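Local coordinates for protein putative TetR family transcriptional regulator (Streptomyces coelicolor A3, PDB 3BQY) that probably binds a cis-regulatory DNA region and acts as a transcription factor, most likely a repressor, in the manner of the TetR family, at residues A[10-15]-A[89-94]; A[83-88]-A[142-147]; A[23-28]-A[44-49]. All blocks are in the same frame, centred on the assembly; numbering follows the deposited sequence.

How the contacts relate
From the N terminus, helix 4-18 supplies the first half of contact 1, whose other half, 89-94, begins at the end of helix 73-89 and includes the turn from His91 to Gly94. Within that span contact 3 closes the shortest loop, joining 23-28 to the start of helix 46-57, and it packs against contact 1 through Leu14 and Leu28. Contact 2 opens at 83-88, before contact 1 has closed, and ends at 142-147; the two therefore cross, and Leu89 touches Thr144 and Glu147. Contact 3 lies within the N-terminal DNA-binding region, contact 2 within the C-terminal domain, and contact 1 joins the two.

Contact 1 of 3, residues A[10-15]-A[89-94]; sequences TALDLL and LAHRDG
The imidazole of His91 has CD2 of Leu12 lying over one face, a CH-pi contact in which the methyl carbon is 4.2 Å from the ring centroid and 28° off the ring normal. That methyl sits nearer one side of the ring, with CD2 of Leu12 3.8 Å from ND1 of His91. A water joins the same two residues by their polar atoms: it donates to O of Leu12 and lies a short 2.5 Å from ND1 of His91. The other flat group, the guanidinium of Arg92, lies oblique to O of Leu15, and it is the extended aliphatic chain that passes that carbonyl, with CD of Arg92 3.4 Å from O of Leu15.

Leu15 contributes most of the helix's apolar surface to this contact. Its CG is anti to the backbone N (chi1 -172°), which turns the branched end onto the backbone of the turn, where CG stands 3.1 Å from O of Arg92 and both methyls lie close to the same oxygen. CD1 of Leu15 also approaches CB of Asp93. His91 to Gly94 form a type II beta turn, closed by the bond from Gly94 N to His91 O at 2.9 Å. Outside the pair, Asn16 accepts from the backbone N of Arg92, and Asp93 OD2 accepts from Leu20 N.

The contact joins helix 4-18 of the DNA-binding domain to the turn between helices 73-89 and 94-99 of the C-terminal domain; from helix 46-57, His56 and Met57 pack on Leu12, Met53 on Leu15, and Met57 also on His91.

Contact 2 of 3, residues A[83-88]-A[142-147]; sequences ALRAAL and GHTLEE
Two helices of the all-helical C-terminal domain, 73-89 and 126-151, meet here through a buried salt bridge between Arg85 and Glu147. Their segments run 30° from parallel, with axes 10.1 Å apart at closest approach. Arg85 carries its CG anti to the backbone N and is extended to NE, which brings its head across to the other helix.

NH2 of Arg85 donates to OE1 of Glu147 at 2.9 Å, with an N-H...O angle of 150°. The bond uses the syn lone pair of OE1, and the oxygen lies at the edge of the guanidinium, tilted 15° from its plane. NE of Arg85 adds a weak bond to the same OE1 at 3.3 Å, and NE2 of His143 gives it another weak one at 3.1 Å, so a single carboxylate oxygen gathers three N-H groups. The arginine's charge and these three donors would be expected to favour ionised Glu147. The imidazole is steeply inclined to the guanidinium, and CD of Arg85 passes 3.9 Å from CD2 of His143.

Beside this polar cluster Thr144 packs against the stem of Arg85, its OG1 3.6 Å from CG, while CG2 touches CB of Leu88 at 3.9 Å. OG1 of Thr144 bonds to O of Thr140.

Thr189 OG1 is a second partner for Arg85 NH2, and Phe188 and Phe192 of helix 188-206 cover the site. Next to it, His143 packs on Asn138 and Leu145 on Leu145 of the second subunit, placing helix 126-151 at the subunit interface, as in the dimers of TetR-family C-terminal domains.

Contact 3 of 3, residues A[23-28]-A[44-49]; sequences LTMRRL and AAKQDL
Just after Ala45, the N-cap of helix 46-57, Lys46 meets Leu23 and Met25 at once. The Lys46 chain leaves its backbone with CG anti to N (chi1 -170°) and bends at chi3, which takes CD and NZ alongside O of Leu23. NZ gives that carbonyl a weak hydrogen bond at 3.4 Å, and a water bridges the same pair, accepting from NZ at 2.6 Å and donating to O of Leu23. Lower on the chain, CB of Lys46 is 4.1 Å from CG of Met25, a selenomethionine whose side chain runs past that of Lys46 in the opposite direction.

One turn on, Leu49 brings CD2 against SE of Met25 at 4.0 Å. The same methyl meets CD2 of Leu28 tip to tip at 3.4 Å, tighter than usual van der Waals contact. Helix 25-32 begins beside this core, where OG1 of Thr24 caps it by accepting from Arg27 N at 2.7 Å.

Leu39 of helix 36-42 also packs on Met25 and Leu28. The start of helix 46-57, the fourth helix, which in TetR-family regulators leads from the three-helix DNA-binding domain into the C-terminal core, packs here on helix 25-32, first of the predicted helix-turn-helix.

Contact 1 of 3, residues A[10-15]-A[89-94]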
ATOM      1  N   THR A  10      24.274   4.224   7.371  1.00 27.68           N
ATOM      2  CA  THR A  10      24.891   4.313   6.042  1.00 28.00           C
ATOM      3  C   THR A  10      23.920   3.851   4.940  1.00 27.47           C
ATOM      4  O   THR A  10      23.788   4.507   3.896  1.00 27.34           O
ATOM      5  CB  THR A  10      26.228   3.560   6.000  1.00 27.85           C
ATOM      6  OG1 THR A  10      27.117   4.152   6.959  1.00 28.75           O
ATOM      7  CG2 THR A  10      26.883   3.660   4.610  1.00 28.59           C
ATOM      8  N   ALA A  11      23.224   2.746   5.197  1.00 27.39           N
ATOM      9  CA  ALA A  11      22.221   2.227   4.282  1.00 27.06           C
ATOM     10  C   ALA A  11      21.079   3.222   4.047  1.00 27.20           C
ATOM     11  O   ALA A  11      20.676   3.446   2.903  1.00 27.23           O
ATOM     12  CB  ALA A  11      21.703   0.871   4.771  1.00 27.98           C
ATOM     13  N   LEU A  12      20.582   3.854   5.116  1.00 27.19           N
ATOM     14  CA  LEU A  12      19.582   4.911   4.984  1.00 27.16           C
ATOM     15  C   LEU A  12      20.106   6.116   4.174  1.00 27.45           C
ATOM     16  O   LEU A  12      19.352   6.712   3.399  1.00 27.30           O
ATOM     17  CB  LEU A  12      19.092   5.380   6.372  1.00 27.12           C
ATOM     18  CG  LEU A  12      18.268   4.309   7.124  1.00 27.82           C
ATOM     19  CD1 LEU A  12      18.108   4.722   8.579  1.00 27.66           C
ATOM     20  CD2 LEU A  12      16.895   4.071   6.478  1.00 27.00           C
ATOM     21  N   ASP A  13      21.370   6.482   4.389  1.00 26.63           N
ATOM     22  CA  ASP A  13      22.023   7.526   3.586  1.00 27.56           C
ATOM     23  C   ASP A  13      22.010   7.153   2.097  1.00 27.40           C
ATOM     24  O   ASP A  13      21.566   7.947   1.265  1.00 27.35           O
ATOM     25  CB  ASP A  13      23.471   7.733   4.051  1.00 27.64           C
ATOM     26  CG  ASP A  13      23.557   8.451   5.408  1.00 29.76           C
ATOM     27  OD1 ASP A  13      22.553   9.068   5.830  1.00 30.21           O
ATOM     28  OD2 ASP A  13      24.648   8.420   6.037  1.00 33.13           O
ATOM     29  N   LEU A  14      22.444   5.927   1.793  1.00 27.80           N
ATOM     30  CA  LEU A  14      22.474   5.392   0.421  1.00 28.67           C
ATOM     31  C   LEU A  14      21.087   5.397  -0.212  1.00 28.70           C
ATOM     32  O   LEU A  14      20.916   5.757  -1.377  1.00 29.05           O
ATOM     33  CB  LEU A  14      22.997   3.959   0.404  1.00 28.41           C
ATOM     34  CG  LEU A  14      24.480   3.677   0.333  1.00 30.56           C
ATOM     35  CD1 LEU A  14      24.632   2.185   0.178  1.00 30.69           C
ATOM     36  CD2 LEU A  14      25.138   4.413  -0.861  1.00 31.07           C
ATOM     37  N   LEU A  15      20.097   5.018   0.583  1.00 29.29           N
ATOM     38  CA  LEU A  15      18.712   4.991   0.153  1.00 29.22           C
ATOM     39  C   LEU A  15      18.294   6.366  -0.340  1.00 29.98           C
ATOM     40  O   LEU A  15      17.763   6.496  -1.440  1.00 31.14           O
ATOM     41  CB  LEU A  15      17.839   4.497   1.317  1.00 29.49           C
ATOM     42  CG  LEU A  15      16.376   4.200   1.047  1.00 27.67           C
ATOM     43  CD1 LEU A  15      16.227   3.067   0.036  1.00 24.10           C
ATOM     44  CD2 LEU A  15      15.734   3.814   2.349  1.00 26.56           C
ATOM     45  N   LEU A  89       8.002   9.027   4.762  1.00 24.65           N
ATOM     46  CA  LEU A  89       8.360  10.083   3.790  1.00 25.07           C
ATOM     47  C   LEU A  89       9.760  10.655   4.017  1.00 25.07           C
ATOM     48  O   LEU A  89      10.340  11.252   3.104  1.00 25.31           O
ATOM     49  CB  LEU A  89       7.334  11.239   3.844  1.00 25.50           C
ATOM     50  CG  LEU A  89       5.936  10.952   3.252  1.00 25.82           C
ATOM     51  CD1 LEU A  89       5.076  12.174   3.479  1.00 27.94           C
ATOM     52  CD2 LEU A  89       6.015  10.589   1.768  1.00 27.76           C
ATOM     53  N   ALA A  90      10.295  10.475   5.222  1.00 24.88           N
ATOM     54  CA  ALA A  90      11.620  11.012   5.591  1.00 25.15           C
ATOM     55  C   ALA A  90      12.744  10.303   4.832  1.00 26.30           C
ATOM     56  O   ALA A  90      13.866  10.785   4.814  1.00 27.09           O
ATOM     57  CB  ALA A  90      11.849  10.931   7.086  1.00 24.95           C
ATOM     58  N   HIS A  91      12.431   9.175   4.207  1.00 25.57           N
ATOM     59  CA  HIS A  91      13.427   8.387   3.447  1.00 26.41           C
ATOM     60  C   HIS A  91      12.893   8.063   2.082  1.00 25.95           C
ATOM     61  O   HIS A  91      11.733   7.641   1.938  1.00 25.69           O
ATOM     62  CB  HIS A  91      13.745   7.085   4.201  1.00 27.31           C
ATOM     63  CG  HIS A  91      14.135   7.316   5.626  1.00 26.73           C
ATOM     64  ND1 HIS A  91      15.427   7.590   6.002  1.00 28.03           N
ATOM     65  CD2 HIS A  91      13.391   7.392   6.752  1.00 29.58           C
ATOM     66  CE1 HIS A  91      15.471   7.796   7.304  1.00 28.27           C
ATOM     67  NE2 HIS A  91      14.247   7.675   7.784  1.00 29.64           N
ATOM     68  N   ARG A  92      13.740   8.232   1.069  1.00 24.53           N
ATOM     69  CA  ARG A  92      13.407   7.849  -0.280  1.00 24.73           C
ATOM     70  C   ARG A  92      13.022   6.367  -0.313  1.00 24.11           C
ATOM     71  O   ARG A  92      13.727   5.541   0.267  1.00 24.70           O
ATOM     72  CB  ARG A  92      14.635   8.066  -1.165  1.00 24.56           C
ATOM     73  CG  ARG A  92      14.364   7.883  -2.622  1.00 25.58           C
ATOM     74  CD  ARG A  92      15.628   8.264  -3.387  1.00 28.68           C
ATOM     75  NE  ARG A  92      15.505   7.841  -4.770  1.00 31.11           N
ATOM     76  CZ  ARG A  92      16.381   8.143  -5.730  1.00 32.67           C
ATOM     77  NH1 ARG A  92      17.446   8.887  -5.466  1.00 32.73           N
ATOM     78  NH2 ARG A  92      16.167   7.703  -6.954  1.00 33.12           N
ATOM     79  N   ASP A  93      11.913   6.041  -0.965  1.00 23.94           N
ATOM     80  CA  ASP A  93      11.376   4.675  -0.985  1.00 24.45           C
ATOM     81  C   ASP A  93      11.112   4.091   0.419  1.00 23.95           C
ATOM     82  O   ASP A  93      11.089   2.879   0.588  1.00 24.34           O
ATOM     83  CB  ASP A  93      12.313   3.736  -1.752  1.00 23.97           C
ATOM     84  CG  ASP A  93      12.481   4.138  -3.201  1.00 27.35           C
ATOM     85  OD1 ASP A  93      11.475   4.582  -3.805  1.00 29.46           O
ATOM     86  OD2 ASP A  93      13.614   3.996  -3.726  1.00 26.23           O
ATOM     87  N   GLY A  94      10.893   4.945   1.411  1.00 23.86           N
ATOM     88  CA  GLY A  94      10.703   4.470   2.785  1.00 23.24           C
ATOM     89  C   GLY A  94       9.485   3.563   2.957  1.00 23.39           C
ATOM     90  O   GLY A  94       9.536   2.570   3.686  1.00 22.97           O
TER
HETATM   91  O   HOH W   1      16.914   7.106   4.086  1.00 40.28           O

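Contact 2 of 3, residues A[83-88]-A[142-147]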
ATOM      1  N   ALA A  83       2.298  10.533  11.951  1.00 22.29           N
ATOM      2  CA  ALA A  83       3.690  10.318  12.318  1.00 21.81           C
ATOM      3  C   ALA A  83       4.243   9.133  11.561  1.00 21.98           C
ATOM      4  O   ALA A  83       5.396   9.162  11.144  1.00 22.18           O
ATOM      5  CB  ALA A  83       3.841  10.086  13.831  1.00 21.04           C
ATOM      6  N   LEU A  84       3.428   8.100  11.351  1.00 21.44           N
ATOM      7  CA  LEU A  84       3.881   6.969  10.536  1.00 21.46           C
ATOM      8  C   LEU A  84       4.167   7.425   9.094  1.00 22.37           C
ATOM      9  O   LEU A  84       5.231   7.126   8.530  1.00 22.43           O
ATOM     10  CB  LEU A  84       2.836   5.825  10.558  1.00 21.82           C
ATOM     11  CG  LEU A  84       3.162   4.643   9.589  1.00 22.63           C
ATOM     12  CD1 LEU A  84       4.516   3.982   9.907  1.00 24.81           C
ATOM     13  CD2 LEU A  84       2.043   3.573   9.580  1.00 22.04           C
ATOM     14  N   ARG A  85       3.221   8.134   8.487  1.00 21.96           N
ATOM     15  CA  ARG A  85       3.438   8.711   7.167  1.00 23.21           C
ATOM     16  C   ARG A  85       4.726   9.552   7.102  1.00 22.92           C
ATOM     17  O   ARG A  85       5.523   9.411   6.177  1.00 24.37           O
ATOM     18  CB  ARG A  85       2.226   9.547   6.744  1.00 22.58           C
ATOM     19  CG  ARG A  85       2.421  10.225   5.413  1.00 24.72           C
ATOM     20  CD  ARG A  85       1.161  10.961   4.975  1.00 24.46           C
ATOM     21  NE  ARG A  85       1.387  11.752   3.768  1.00 26.09           N
ATOM     22  CZ  ARG A  85       1.654  13.051   3.756  1.00 25.96           C
ATOM     23  NH1 ARG A  85       1.694  13.723   4.892  1.00 26.62           N
ATOM     24  NH2 ARG A  85       1.873  13.686   2.607  1.00 26.90           N
ATOM     25  N   ALA A  86       4.909  10.428   8.072  1.00 23.53           N
ATOM     26  CA  ALA A  86       6.055  11.324   8.089  1.00 23.29           C
ATOM     27  C   ALA A  86       7.363  10.532   8.192  1.00 23.15           C
ATOM     28  O   ALA A  86       8.338  10.861   7.510  1.00 23.45           O
ATOM     29  CB  ALA A  86       5.924  12.325   9.255  1.00 22.87           C
ATOM     30  N   ALA A  87       7.364   9.479   9.013  1.00 22.52           N
ATOM     31  CA  ALA A  87       8.562   8.659   9.209  1.00 22.75           C
ATOM     32  C   ALA A  87       8.920   7.950   7.905  1.00 23.30           C
ATOM     33  O   ALA A  87      10.091   7.805   7.593  1.00 23.50           O
ATOM     34  CB  ALA A  87       8.351   7.646  10.323  1.00 22.49           C
ATOM     35  N   LEU A  88       7.920   7.522   7.127  1.00 23.10           N
ATOM     36  CA  LEU A  88       8.218   6.851   5.864  1.00 24.03           C
ATOM     37  C   LEU A  88       8.620   7.837   4.771  1.00 24.96           C
ATOM     38  O   LEU A  88       9.464   7.510   3.930  1.00 26.13           O
ATOM     39  CB  LEU A  88       7.005   6.041   5.391  1.00 22.40           C
ATOM     40  CG  LEU A  88       6.517   4.988   6.400  1.00 25.96           C
ATOM     41  CD1 LEU A  88       5.328   4.226   5.771  1.00 26.05           C
ATOM     42  CD2 LEU A  88       7.656   4.045   6.863  1.00 26.90           C
ATOM     43  N   GLY A 142      -0.373   2.293   1.978  1.00 22.40           N
ATOM     44  CA  GLY A 142      -0.801   2.378   0.573  1.00 22.58           C
ATOM     45  C   GLY A 142      -0.697   3.804   0.054  1.00 22.30           C
ATOM     46  O   GLY A 142      -0.190   4.047  -1.042  1.00 21.30           O
ATOM     47  N   HIS A 143      -1.172   4.758   0.856  1.00 22.00           N
ATOM     48  CA  HIS A 143      -1.105   6.171   0.457  1.00 22.44           C
ATOM     49  C   HIS A 143       0.350   6.634   0.266  1.00 22.30           C
ATOM     50  O   HIS A 143       0.694   7.310  -0.725  1.00 21.78           O
ATOM     51  CB  HIS A 143      -1.742   7.084   1.523  1.00 22.25           C
ATOM     52  CG  HIS A 143      -1.348   8.513   1.353  1.00 24.90           C
ATOM     53  ND1 HIS A 143      -2.061   9.391   0.566  1.00 27.80           N
ATOM     54  CD2 HIS A 143      -0.259   9.196   1.792  1.00 27.53           C
ATOM     55  CE1 HIS A 143      -1.450  10.566   0.556  1.00 27.41           C
ATOM     56  NE2 HIS A 143      -0.348  10.472   1.283  1.00 28.89           N
ATOM     57  N   THR A 144       1.209   6.288   1.224  1.00 21.96           N
ATOM     58  CA  THR A 144       2.598   6.770   1.208  1.00 22.59           C
ATOM     59  C   THR A 144       3.395   6.093   0.074  1.00 23.83           C
ATOM     60  O   THR A 144       4.204   6.734  -0.612  1.00 23.51           O
ATOM     61  CB  THR A 144       3.259   6.575   2.598  1.00 22.77           C
ATOM     62  OG1 THR A 144       2.393   7.157   3.598  1.00 24.01           O
ATOM     63  CG2 THR A 144       4.623   7.334   2.647  1.00 22.72           C
ATOM     64  N   LEU A 145       3.142   4.810  -0.150  1.00 24.02           N
ATOM     65  CA  LEU A 145       3.740   4.110  -1.297  1.00 26.26           C
ATOM     66  C   LEU A 145       3.440   4.815  -2.595  1.00 26.33           C
ATOM     67  O   LEU A 145       4.334   5.042  -3.436  1.00 26.43           O
ATOM     68  CB  LEU A 145       3.183   2.687  -1.401  1.00 25.52           C
ATOM     69  CG  LEU A 145       3.769   1.590  -0.543  1.00 31.04           C
ATOM     70  CD1 LEU A 145       2.835   0.412  -0.627  1.00 31.49           C
ATOM     71  CD2 LEU A 145       5.157   1.207  -1.081  1.00 31.19           C
ATOM     72  N   GLU A 146       2.171   5.156  -2.784  1.00 26.69           N
ATOM     73  CA  GLU A 146       1.761   5.819  -4.023  1.00 26.88           C
ATOM     74  C   GLU A 146       2.238   7.267  -4.124  1.00 26.94           C
ATOM     75  O   GLU A 146       2.605   7.726  -5.204  1.00 26.06           O
ATOM     76  CB  GLU A 146       0.258   5.674  -4.252  1.00 27.38           C
ATOM     77  CG  GLU A 146      -0.192   4.161  -4.262  1.00 30.71           C
ATOM     78  CD  GLU A 146       0.323   3.313  -5.474  1.00 35.37           C
ATOM     79  OE1 GLU A 146       1.418   3.581  -6.041  1.00 38.90           O
ATOM     80  OE2 GLU A 146      -0.395   2.354  -5.854  1.00 34.77           O
ATOM     81  N   GLU A 147       2.286   7.972  -2.993  1.00 26.88           N
ATOM     82  CA  GLU A 147       2.877   9.320  -2.964  1.00 27.63           C
ATOM     83  C   GLU A 147       4.352   9.265  -3.364  1.00 27.89           C
ATOM     84  O   GLU A 147       4.819  10.072  -4.201  1.00 28.26           O
ATOM     85  CB  GLU A 147       2.736   9.957  -1.567  1.00 27.46           C
ATOM     86  CG  GLU A 147       3.542  11.261  -1.448  1.00 29.95           C
ATOM     87  CD  GLU A 147       3.263  12.045  -0.163  1.00 29.67           C
ATOM     88  OE1 GLU A 147       2.399  11.647   0.641  1.00 30.82           O
ATOM     89  OE2 GLU A 147       3.918  13.086   0.012  1.00 36.14           O
TER

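Contact 3 of 3, residues A[23-28]-A[44-49]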
ATOM      1  N   LEU A  23      20.201  -0.122  -3.889  1.00 29.78           N
ATOM      2  CA  LEU A  23      20.779  -0.506  -2.604  1.00 30.16           C
ATOM      3  C   LEU A  23      21.120  -1.991  -2.607  1.00 29.16           C
ATOM      4  O   LEU A  23      20.238  -2.832  -2.577  1.00 30.95           O
ATOM      5  CB  LEU A  23      19.825  -0.173  -1.450  1.00 29.71           C
ATOM      6  CG  LEU A  23      20.258  -0.584  -0.031  1.00 32.51           C
ATOM      7  CD1 LEU A  23      21.498   0.185   0.394  1.00 32.38           C
ATOM      8  CD2 LEU A  23      19.150  -0.298   0.921  1.00 32.70           C
ATOM      9  N   THR A  24      22.403  -2.309  -2.654  1.00 28.43           N
ATOM     10  CA  THR A  24      22.856  -3.701  -2.582  1.00 26.91           C
ATOM     11  C   THR A  24      23.835  -3.832  -1.421  1.00 26.46           C
ATOM     12  O   THR A  24      24.413  -2.840  -0.970  1.00 25.30           O
ATOM     13  CB  THR A  24      23.577  -4.124  -3.881  1.00 26.70           C
ATOM     14  OG1 THR A  24      24.750  -3.323  -4.041  1.00 24.93           O
ATOM     15  CG2 THR A  24      22.677  -3.955  -5.090  1.00 25.99           C
HETATM   16  N   MSE A  25      24.050  -5.062  -0.952  1.00 25.70           N
HETATM   17  CA  MSE A  25      25.075  -5.298   0.059  1.00 25.44           C
HETATM   18  C   MSE A  25      26.443  -4.860  -0.483  1.00 25.28           C
HETATM   19  O   MSE A  25      27.228  -4.276   0.248  1.00 25.24           O
HETATM   20  CB  MSE A  25      25.104  -6.776   0.489  1.00 25.33           C
HETATM   21  CG  MSE A  25      23.794  -7.221   1.108  1.00 24.38           C
HETATM   22 SE   MSE A  25      23.438  -6.346   2.804  0.80 29.81          SE
HETATM   23  CE  MSE A  25      24.384  -7.599   3.974  1.00 28.86           C
ATOM     24  N   ARG A  26      26.716  -5.126  -1.758  1.00 25.26           N
ATOM     25  CA  ARG A  26      27.983  -4.695  -2.363  1.00 26.62           C
ATOM     26  C   ARG A  26      28.093  -3.167  -2.376  1.00 26.12           C
ATOM     27  O   ARG A  26      29.150  -2.624  -2.042  1.00 25.72           O
ATOM     28  CB  ARG A  26      28.163  -5.273  -3.772  1.00 26.44           C
ATOM     29  CG  ARG A  26      28.218  -6.822  -3.740  1.00 28.98           C
ATOM     30  CD  ARG A  26      28.601  -7.461  -5.065  1.00 28.54           C
ATOM     31  NE  ARG A  26      28.322  -8.901  -5.086  1.00 31.08           N
ATOM     32  CZ  ARG A  26      29.130  -9.837  -4.583  1.00 36.79           C
ATOM     33  NH1 ARG A  26      30.290  -9.489  -4.005  1.00 37.37           N
ATOM     34  NH2 ARG A  26      28.779 -11.133  -4.653  1.00 34.47           N
ATOM     35  N   ARG A  27      27.008  -2.501  -2.771  1.00 26.14           N
ATOM     36  CA  ARG A  27      26.963  -1.013  -2.809  1.00 27.59           C
ATOM     37  C   ARG A  27      27.208  -0.446  -1.413  1.00 27.68           C
ATOM     38  O   ARG A  27      27.946   0.514  -1.252  1.00 27.74           O
ATOM     39  CB  ARG A  27      25.601  -0.525  -3.345  1.00 27.55           C
ATOM     40  CG  ARG A  27      25.416   0.985  -3.472  1.00 28.19           C
ATOM     41  CD  ARG A  27      26.177   1.545  -4.665  1.00 28.24           C
ATOM     42  NE  ARG A  27      26.233   3.014  -4.611  1.00 31.64           N
ATOM     43  CZ  ARG A  27      27.146   3.709  -3.928  1.00 32.30           C
ATOM     44  NH1 ARG A  27      27.134   5.036  -3.977  1.00 32.84           N
ATOM     45  NH2 ARG A  27      28.082   3.084  -3.204  1.00 30.89           N
ATOM     46  N   LEU A  28      26.561  -1.042  -0.407  1.00 27.73           N
ATOM     47  CA  LEU A  28      26.773  -0.693   0.991  1.00 27.79           C
ATOM     48  C   LEU A  28      28.197  -0.937   1.452  1.00 28.53           C
ATOM     49  O   LEU A  28      28.751  -0.115   2.178  1.00 28.89           O
ATOM     50  CB  LEU A  28      25.793  -1.488   1.883  1.00 27.99           C
ATOM     51  CG  LEU A  28      25.664  -1.152   3.366  1.00 28.96           C
ATOM     52  CD1 LEU A  28      25.515   0.343   3.597  1.00 29.32           C
ATOM     53  CD2 LEU A  28      24.444  -1.899   3.926  1.00 27.65           C
ATOM     54  N   ALA A  44      22.587 -11.399   8.073  1.00 31.51           N
ATOM     55  CA  ALA A  44      22.686 -12.656   7.323  1.00 30.44           C
ATOM     56  C   ALA A  44      22.221 -12.517   5.870  1.00 29.51           C
ATOM     57  O   ALA A  44      22.722 -13.210   4.984  1.00 28.93           O
ATOM     58  CB  ALA A  44      21.910 -13.767   8.027  1.00 30.47           C
ATOM     59  N   ALA A  45      21.264 -11.615   5.640  1.00 28.10           N
ATOM     60  CA  ALA A  45      20.715 -11.378   4.316  1.00 27.22           C
ATOM     61  C   ALA A  45      20.319  -9.909   4.193  1.00 27.03           C
ATOM     62  O   ALA A  45      20.157  -9.216   5.210  1.00 26.44           O
ATOM     63  CB  ALA A  45      19.507 -12.271   4.083  1.00 26.14           C
ATOM     64  N   LYS A  46      20.167  -9.440   2.960  1.00 25.82           N
ATOM     65  CA  LYS A  46      19.711  -8.067   2.719  1.00 27.03           C
ATOM     66  C   LYS A  46      18.341  -7.803   3.357  1.00 26.23           C
ATOM     67  O   LYS A  46      18.113  -6.717   3.885  1.00 26.28           O
ATOM     68  CB  LYS A  46      19.689  -7.702   1.223  1.00 27.19           C
ATOM     69  CG  LYS A  46      19.444  -6.173   1.024  1.00 28.39           C
ATOM     70  CD  LYS A  46      19.555  -5.755  -0.440  1.00 30.51           C
ATOM     71  CE  LYS A  46      18.455  -6.349  -1.275  1.00 34.35           C
ATOM     72  NZ  LYS A  46      18.347  -5.601  -2.567  1.00 37.84           N
ATOM     73  N   GLN A  47      17.459  -8.797   3.375  1.00 26.64           N
ATOM     74  CA  GLN A  47      16.142  -8.616   3.996  0.50 27.53           C
ATOM     75  C   GLN A  47      16.265  -8.272   5.505  1.00 27.52           C
ATOM     76  O   GLN A  47      15.436  -7.534   6.045  1.00 28.22           O
ATOM     77  CB  GLN A  47      15.206  -9.813   3.706  0.50 27.58           C
ATOM     78  CG  GLN A  47      14.875 -10.720   4.893  0.50 28.14           C
ATOM     79  CD  GLN A  47      13.991 -11.922   4.548  0.50 28.44           C
ATOM     80  OE1 GLN A  47      13.480 -12.064   3.425  0.50 28.77           O
ATOM     81  NE2 GLN A  47      13.811 -12.802   5.528  0.50 28.54           N
ATOM     82  N   ASP A  48      17.301  -8.794   6.164  1.00 26.91           N
ATOM     83  CA  ASP A  48      17.577  -8.503   7.581  1.00 27.22           C
ATOM     84  C   ASP A  48      18.017  -7.047   7.751  1.00 26.06           C
ATOM     85  O   ASP A  48      17.572  -6.349   8.667  1.00 25.60           O
ATOM     86  CB  ASP A  48      18.647  -9.450   8.144  1.00 27.33           C
ATOM     87  CG  ASP A  48      18.209 -10.920   8.098  1.00 31.92           C
ATOM     88  OD1 ASP A  48      17.078 -11.219   8.511  1.00 35.28           O
ATOM     89  OD2 ASP A  48      18.986 -11.778   7.635  1.00 34.80           O
ATOM     90  N   LEU A  49      18.868  -6.580   6.857  1.00 25.16           N
ATOM     91  CA  LEU A  49      19.206  -5.156   6.827  1.00 25.38           C
ATOM     92  C   LEU A  49      17.943  -4.290   6.593  1.00 25.19           C
ATOM     93  O   LEU A  49      17.713  -3.325   7.326  1.00 26.10           O
ATOM     94  CB  LEU A  49      20.272  -4.869   5.756  1.00 24.71           C
ATOM     95  CG  LEU A  49      20.552  -3.384   5.476  1.00 27.32           C
ATOM     96  CD1 LEU A  49      21.248  -2.717   6.687  1.00 28.31           C
ATOM     97  CD2 LEU A  49      21.364  -3.246   4.198  1.00 27.07           C
TER
HETATM   98  O   HOH W   2      17.025  -3.353  -2.615  1.00 54.14           O